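Local coordinates for peptidoglycan-recognition protein-LC isoform LCa (Drosophila melanogaster, PDB 2F2L), which acts through its extracellular peptidoglycan-recognition domain as a major activator of the imd/Relish pathway in the immune response to Gram-negative bacteria, at residues R125-L129 against G130-P134; I109-A113 against K114-V118; P18-E21 against L22-L26. All blocks are in the same frame, centred on the assembly; numbering follows the deposited sequence.

In the fold
From the N terminus, the first contact is interaction 3. There the loop after strand 2-3 runs into strand 24-31. Interaction 2 follows, where the loop after strand 98-102 enters helix 113-128. Interaction 1 closes the same helix at its C-terminal end and leads into strand 132-133. All three are local contacts, in series along the chain, and none encloses or crosses another. Interactions 1 and 2 lie with their centres about 21 Å apart and do not touch. Interactions 1 and 3 do meet: Val24 pairs through its backbone with Lys131 and Ala133. This joins the start of a sheet strand to the chain leaving the helix.

Interaction 1: R125-L129 against G130-P134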
loop_
_atom_site.group_PDB
_atom_site.type_symbol
_atom_site.label_atom_id
_atom_site.label_comp_id
_atom_site.label_asym_id
_atom_site.label_seq_id
_atom_site.Cartn_x
_atom_site.Cartn_y
_atom_site.Cartn_z
ATOM N N ARG A 125 -22.500 -12.049 -4.757
ATOM C CA ARG A 125 -22.631 -10.840 -3.941
ATOM C C ARG A 125 -22.920 -9.619 -4.829
ATOM O O ARG A 125 -23.773 -8.799 -4.506
ATOM C CB ARG A 125 -21.366 -10.620 -3.096
ATOM C CG ARG A 125 -21.497 -9.587 -1.965
ATOM C CD ARG A 125 -22.585 -9.941 -0.950
ATOM N NE ARG A 125 -22.474 -11.312 -0.444
ATOM C CZ ARG A 125 -21.762 -11.687 0.620
ATOM N NH1 ARG A 125 -21.063 -10.801 1.325
ATOM N NH2 ARG A 125 -21.744 -12.965 0.985
ATOM N N GLY A 126 -22.216 -9.515 -5.954
ATOM C CA GLY A 126 -22.440 -8.438 -6.917
ATOM C C GLY A 126 -23.828 -8.399 -7.528
ATOM O O GLY A 126 -24.419 -7.330 -7.713
ATOM N N VAL A 127 -24.355 -9.572 -7.844
ATOM C CA VAL A 127 -25.733 -9.676 -8.322
ATOM C C VAL A 127 -26.722 -9.210 -7.236
ATOM O O VAL A 127 -27.613 -8.401 -7.512
ATOM C CB VAL A 127 -26.032 -11.096 -8.832
ATOM C CG1 VAL A 127 -27.507 -11.302 -9.077
ATOM C CG2 VAL A 127 -25.237 -11.348 -10.127
ATOM N N LYS A 128 -26.529 -9.670 -6.004
ATOM C CA LYS A 128 -27.410 -9.306 -4.886
ATOM C C LYS A 128 -27.402 -7.829 -4.539
ATOM O O LYS A 128 -28.401 -7.303 -4.041
ATOM C CB LYS A 128 -27.015 -10.068 -3.624
ATOM C CG LYS A 128 -27.261 -11.539 -3.695
ATOM C CD LYS A 128 -28.707 -11.879 -3.505
ATOM C CE LYS A 128 -28.865 -13.372 -3.480
ATOM N NZ LYS A 128 -28.333 -13.931 -2.214
ATOM N N LEU A 129 -26.265 -7.173 -4.771
ATOM C CA LEU A 129 -26.095 -5.766 -4.428
ATOM C C LEU A 129 -26.474 -4.804 -5.558
ATOM O O LEU A 129 -26.366 -3.593 -5.386
ATOM C CB LEU A 129 -24.647 -5.498 -3.976
ATOM C CG LEU A 129 -24.203 -6.158 -2.663
ATOM C CD1 LEU A 129 -22.715 -5.917 -2.457
ATOM C CD2 LEU A 129 -24.993 -5.660 -1.450
ATOM N N GLY A 130 -26.920 -5.328 -6.699
ATOM C CA GLY A 130 -27.298 -4.488 -7.852
ATOM C C GLY A 130 -26.120 -3.961 -8.688
ATOM O O GLY A 130 -26.286 -3.052 -9.505
ATOM N N LYS A 131 -24.943 -4.550 -8.510
ATOM C CA LYS A 131 -23.727 -4.126 -9.224
ATOM C C LYS A 131 -23.533 -4.891 -10.530
ATOM O O LYS A 131 -22.949 -4.374 -11.498
ATOM C CB LYS A 131 -22.481 -4.338 -8.343
ATOM C CG LYS A 131 -22.616 -3.835 -6.904
ATOM C CD LYS A 131 -22.980 -2.349 -6.818
ATOM C CE LYS A 131 -22.886 -1.820 -5.366
ATOM N NZ LYS A 131 -23.340 -0.409 -5.265
ATOM N N ILE A 132 -23.991 -6.146 -10.537
ATOM C CA ILE A 132 -23.843 -7.030 -11.706
ATOM C C ILE A 132 -25.237 -7.438 -12.170
ATOM O O ILE A 132 -26.057 -7.832 -11.346
ATOM C CB ILE A 132 -22.997 -8.272 -11.346
ATOM C CG1 ILE A 132 -21.603 -7.835 -10.893
ATOM C CG2 ILE A 132 -22.891 -9.214 -12.535
ATOM C CD1 ILE A 132 -20.724 -8.972 -10.411
ATOM N N ALA A 133 -25.520 -7.333 -13.471
ATOM C CA ALA A 133 -26.841 -7.714 -13.994
ATOM C C ALA A 133 -27.019 -9.236 -13.840
ATOM O O ALA A 133 -26.052 -9.974 -14.049
ATOM C CB ALA A 133 -26.980 -7.307 -15.453
ATOM N N PRO A 134 -28.228 -9.706 -13.441
ATOM C CA PRO A 134 -28.438 -11.161 -13.339
ATOM C C PRO A 134 -27.987 -11.945 -14.580
ATOM O O PRO A 134 -27.532 -13.068 -14.453
ATOM C CB PRO A 134 -29.956 -11.302 -13.125
ATOM C CG PRO A 134 -30.410 -10.003 -12.579
ATOM C CD PRO A 134 -29.422 -8.943 -13.028
HETATM O O HOH W 1 -28.312 -7.510 -9.984
HETATM O O HOH W 2 -26.106 -0.429 -6.259
#
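Gly126 O binds the backbone of the returning chain twice. It accepts Lys131 N at 2.9 Å, nearly along the C=O axis. It also accepts Ile132 N at 3.1 Å, from above the carbonyl plane. Val127 O takes Gly130 N at 3.3 Å, again from above its plane. Gly130 has positive phi (79°), which suits glycine and turns the chain out of the helix. A CA-H...O contact adds to these bonds, with Val127 CA 3.6 Å from Ile132 O.

Two waters extend the polar contacts. One donates to both Val127 O and Ile132 O. The other makes a long bond (3.3 Å) to Leu129 O and accepts from Lys131 NZ, which is also hydrogen-bonded to Asn82 OD1.

Val127 and Ile132 cross at about a right angle, with their CG2 atoms 4.0 Å apart. Ile132 CD1 lies 3.9 Å from Gly126 CA, close against the helix backbone where glycine carries no side chain. Lys131 CG, anti to its carbonyl carbon (chi1 -47°), packs 3.9 Å from Leu129 CB. The bend at chi2 (-57°) then lays CD and CE alongside Leu129 O and brings NZ to its partners. Trp81 touches the side chains of Leu129, Lys131 and Ile132.

The bonds Lys131 N to Gly126 O and Gly130 N to Val127 O, with Ile132 N additional, make a Schellman motif that ends helix 113-128 before strand 132-133.

Interaction 2: I109-A113 against K114-V118; sequences IQPSA and KQLSV
Ser112 and Gln115 reach toward each other's backbone. Gln115 is extended beyond CG and brings OE1 to Ser112 N at 3.1 Å. The N-H meets a lone pair of the amide oxygen in the carbonyl plane. In return, Ser112 OG accepts Gln115 N at 3.3 Å, with an N-H...O angle of 160°. The serine torsion (chi1 67°) sets OG between its own N and carbonyl carbon, facing the first turn. The two reciprocal bonds make a capping box, with Ser112 as the N-cap of helix 113-128. Both polar ends have second partners: Ser112 OG bonds to Gly71 O, and Gln115 NE2 bonds to Ile69 O. This ties the helix start to the chain around strand 67-69.

Pro111 and Leu116 cross at about a right angle. Pro111 CG meets Leu116 CD2 at 3.6 Å. Pro111 CB lies 3.3 Å from Gln115 OE1. Ser159 touches both Pro111 and Leu116. Ser117 N bonds to Ala113 O at 3.0 Å in the first helical turn. Ser117 OG also lies near Ala113 O, at 2.9 Å, but its proton has Lys114 O as another possible acceptor. Ile109 and Ser112 touch the N-acetylglucosamine attached to Asn36.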
loop_
_atom_site.group_PDB
_atom_site.type_symbol
_atom_site.label_atom_id
_atom_site.label_comp_id
_atom_site.label_asym_id
_atom_site.label_seq_id
_atom_site.Cartn_x
_atom_site.Cartn_y
_atom_site.Cartn_z
ATOM N N ILE A 109 0.148 -22.580 -14.828
ATOM C CA ILE A 109 -0.224 -22.873 -13.453
ATOM C C ILE A 109 -1.698 -22.534 -13.240
ATOM O O ILE A 109 -2.169 -21.482 -13.684
ATOM C CB ILE A 109 0.644 -22.068 -12.470
ATOM C CG1 ILE A 109 2.115 -22.475 -12.628
ATOM C CG2 ILE A 109 0.153 -22.273 -11.027
ATOM C CD1 ILE A 109 3.104 -21.488 -12.003
ATOM N N GLN A 110 -2.421 -23.428 -12.571
ATOM C CA GLN A 110 -3.840 -23.211 -12.288
ATOM C C GLN A 110 -4.019 -22.360 -11.041
ATOM O O GLN A 110 -3.163 -22.381 -10.147
ATOM C CB GLN A 110 -4.557 -24.546 -12.093
ATOM C CG GLN A 110 -4.595 -25.392 -13.347
ATOM C CD GLN A 110 -5.282 -26.720 -13.135
ATOM O OE1 GLN A 110 -4.629 -27.760 -13.031
ATOM N NE2 GLN A 110 -6.607 -26.696 -13.066
ATOM N N PRO A 111 -5.124 -21.592 -10.977
ATOM C CA PRO A 111 -5.500 -20.947 -9.727
ATOM C C PRO A 111 -5.808 -21.977 -8.657
ATOM O O PRO A 111 -6.044 -23.145 -8.977
ATOM C CB PRO A 111 -6.772 -20.166 -10.098
ATOM C CG PRO A 111 -7.261 -20.785 -11.349
ATOM C CD PRO A 111 -6.056 -21.250 -12.068
ATOM N N SER A 112 -5.799 -21.564 -7.396
ATOM C CA SER A 112 -6.091 -22.497 -6.309
ATOM C C SER A 112 -7.604 -22.700 -6.252
ATOM O O SER A 112 -8.352 -21.895 -6.786
ATOM C CB SER A 112 -5.558 -21.953 -4.987
ATOM O OG SER A 112 -6.261 -20.792 -4.600
ATOM N N ALA A 113 -8.058 -23.768 -5.604
ATOM C CA ALA A 113 -9.496 -24.038 -5.489
ATOM C C ALA A 113 -10.201 -22.928 -4.713
ATOM O O ALA A 113 -11.385 -22.663 -4.916
ATOM C CB ALA A 113 -9.734 -25.389 -4.818
ATOM N N LYS A 114 -9.459 -22.302 -3.802
ATOM C CA LYS A 114 -9.944 -21.155 -3.038
ATOM C C LYS A 114 -10.256 -19.981 -3.966
ATOM O O LYS A 114 -11.324 -19.376 -3.878
ATOM C CB LYS A 114 -8.895 -20.712 -2.020
ATOM C CG LYS A 114 -8.490 -21.754 -0.975
ATOM C CD LYS A 114 -7.144 -21.376 -0.358
ATOM C CE LYS A 114 -6.815 -22.185 0.879
ATOM N NZ LYS A 114 -5.537 -21.719 1.487
ATOM N N GLN A 115 -9.324 -19.674 -4.864
ATOM C CA GLN A 115 -9.495 -18.575 -5.824
ATOM C C GLN A 115 -10.769 -18.740 -6.667
ATOM O O GLN A 115 -11.486 -17.774 -6.935
ATOM C CB GLN A 115 -8.276 -18.464 -6.759
ATOM C CG GLN A 115 -7.190 -17.545 -6.255
ATOM C CD GLN A 115 -5.978 -17.475 -7.158
ATOM O OE1 GLN A 115 -5.473 -18.493 -7.612
ATOM N NE2 GLN A 115 -5.473 -16.263 -7.388
ATOM N N LEU A 116 -11.039 -19.976 -7.075
ATOM C CA LEU A 116 -12.184 -20.295 -7.910
ATOM C C LEU A 116 -13.479 -20.267 -7.120
ATOM O O LEU A 116 -14.472 -19.738 -7.596
ATOM C CB LEU A 116 -12.015 -21.678 -8.538
ATOM C CG LEU A 116 -10.750 -21.902 -9.372
ATOM C CD1 LEU A 116 -10.657 -23.357 -9.796
ATOM C CD2 LEU A 116 -10.723 -20.963 -10.582
ATOM N N SER A 117 -13.492 -20.849 -5.922
ATOM C CA SER A 117 -14.723 -20.846 -5.122
ATOM C C SER A 117 -15.137 -19.437 -4.672
ATOM O O SER A 117 -16.328 -19.120 -4.675
ATOM C CB SER A 117 -14.607 -21.778 -3.923
ATOM O OG SER A 117 -13.423 -21.518 -3.205
ATOM N N VAL A 118 -14.180 -18.586 -4.293
ATOM C CA VAL A 118 -14.550 -17.239 -3.825
ATOM C C VAL A 118 -15.043 -16.347 -4.977
ATOM O O VAL A 118 -15.830 -15.417 -4.757
ATOM C CB VAL A 118 -13.421 -16.531 -3.021
ATOM C CG1 VAL A 118 -12.337 -16.000 -3.932
ATOM C CG2 VAL A 118 -14.013 -15.401 -2.175
#

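Interaction 3: P18-E21 against L22-L26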
loop_
_atom_site.group_PDB
_atom_site.type_symbol
_atom_site.label_atom_id
_atom_site.label_comp_id
_atom_site.label_asym_id
_atom_site.label_seq_id
_atom_site.Cartn_x
_atom_site.Cartn_y
_atom_site.Cartn_z
ATOM N N PRO A 18 -13.973 8.107 -12.126
ATOM C CA PRO A 18 -15.394 8.160 -12.504
ATOM C C PRO A 18 -16.191 6.969 -11.966
ATOM O O PRO A 18 -15.644 5.889 -11.805
ATOM C CB PRO A 18 -15.357 8.114 -14.036
ATOM C CG PRO A 18 -13.919 8.363 -14.410
ATOM C CD PRO A 18 -13.127 7.803 -13.292
ATOM N N ASP A 19 -17.465 7.194 -11.673
ATOM C CA ASP A 19 -18.373 6.124 -11.289
ATOM C C ASP A 19 -18.766 5.300 -12.506
ATOM O O ASP A 19 -18.945 5.831 -13.598
ATOM C CB ASP A 19 -19.657 6.688 -10.693
ATOM C CG ASP A 19 -19.436 7.454 -9.404
ATOM O OD1 ASP A 19 -18.599 7.046 -8.577
ATOM O OD2 ASP A 19 -20.156 8.456 -9.215
ATOM N N LEU A 20 -18.941 4.005 -12.299
ATOM C CA LEU A 20 -19.656 3.162 -13.264
ATOM C C LEU A 20 -21.165 3.414 -13.292
ATOM O O LEU A 20 -21.779 3.666 -12.252
ATOM C CB LEU A 20 -19.462 1.699 -12.902
ATOM C CG LEU A 20 -18.118 1.063 -13.185
ATOM C CD1 LEU A 20 -18.094 -0.309 -12.514
ATOM C CD2 LEU A 20 -17.908 0.951 -14.679
ATOM N N GLU A 21 -21.762 3.309 -14.481
ATOM C CA GLU A 21 -23.207 3.123 -14.597
ATOM C C GLU A 21 -23.511 1.670 -14.235
ATOM O O GLU A 21 -22.995 0.745 -14.874
ATOM C CB GLU A 21 -23.703 3.397 -16.016
ATOM C CG GLU A 21 -23.361 4.770 -16.567
ATOM C CD GLU A 21 -23.998 5.897 -15.783
ATOM O OE1 GLU A 21 -25.179 5.753 -15.394
ATOM O OE2 GLU A 21 -23.318 6.930 -15.571
ATOM N N LEU A 22 -24.331 1.466 -13.214
ATOM C CA LEU A 22 -24.626 0.118 -12.726
ATOM C C LEU A 22 -26.069 -0.278 -13.064
ATOM O O LEU A 22 -26.909 0.578 -13.234
ATOM C CB LEU A 22 -24.412 0.047 -11.210
ATOM C CG LEU A 22 -23.016 0.415 -10.697
ATOM C CD1 LEU A 22 -23.037 0.564 -9.189
ATOM C CD2 LEU A 22 -21.965 -0.613 -11.113
ATOM N N PRO A 23 -26.357 -1.589 -13.137
ATOM C CA PRO A 23 -25.431 -2.705 -12.995
ATOM C C PRO A 23 -24.650 -2.923 -14.274
ATOM O O PRO A 23 -25.115 -2.510 -15.342
ATOM C CB PRO A 23 -26.365 -3.897 -12.734
ATOM C CG PRO A 23 -27.595 -3.561 -13.466
ATOM C CD PRO A 23 -27.735 -2.054 -13.371
ATOM N N VAL A 24 -23.482 -3.555 -14.173
ATOM C CA VAL A 24 -22.721 -3.952 -15.367
ATOM C C VAL A 24 -23.197 -5.303 -15.894
ATOM O O VAL A 24 -23.639 -6.171 -15.122
ATOM C CB VAL A 24 -21.165 -3.989 -15.135
ATOM C CG1 VAL A 24 -20.655 -2.624 -14.647
ATOM C CG2 VAL A 24 -20.734 -5.110 -14.204
ATOM N N GLY A 25 -23.099 -5.480 -17.206
ATOM C CA GLY A 25 -23.454 -6.749 -17.846
ATOM C C GLY A 25 -22.241 -7.618 -18.127
ATOM O O GLY A 25 -22.365 -8.733 -18.644
ATOM N N LEU A 26 -21.067 -7.117 -17.761
ATOM C CA LEU A 26 -19.809 -7.769 -18.116
ATOM C C LEU A 26 -18.801 -7.758 -16.961
ATOM O O LEU A 26 -18.534 -6.711 -16.363
ATOM C CB LEU A 26 -19.210 -7.065 -19.325
ATOM C CG LEU A 26 -17.905 -7.624 -19.891
ATOM C CD1 LEU A 26 -18.109 -9.021 -20.422
ATOM C CD2 LEU A 26 -17.395 -6.705 -20.989
#
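Leu22, Glu21 and Leu20 bury the most surface in this contact, which has no hydrogen bond between its two segments. Leu22 folds back over the preceding chain. Its CG lies 3.8 Å from Leu20 O. Its CD2 branch meets Leu20 CB at 3.8 Å, and the two leucine side chains cross at about a right angle. Leu22 also touches Asn82 and Lys131.

Glu21 contributes mainly through its backbone. Its CB bond points away from the following chain. Its carbonyl oxygen faces Val24 CG1 at 4.1 Å.

Leu20 is buried, and its CB bond points toward the following residues. CG stands anti to the carbonyl carbon (chi1 -74°) and CD1 anti to CA (chi2 170°). Together these torsions place CD1 4.1 Å from Val24 CG1 and equally far from Leu22 CD2. Leu98 of strand 98-102 touches both Leu20 and Val24.

The peptide bond before Pro23 is cis. Beyond it, a backbone bond joins Gly25 to Arg137 of strand 136-140. The loop after strand 2-3 thus packs Leu20 against Leu22 and Val24 where strand 24-31 begins. That strand runs parallel to both its neighbours, 98-102 and 136-140, in the mixed sheet of the peptidoglycan-recognition fold.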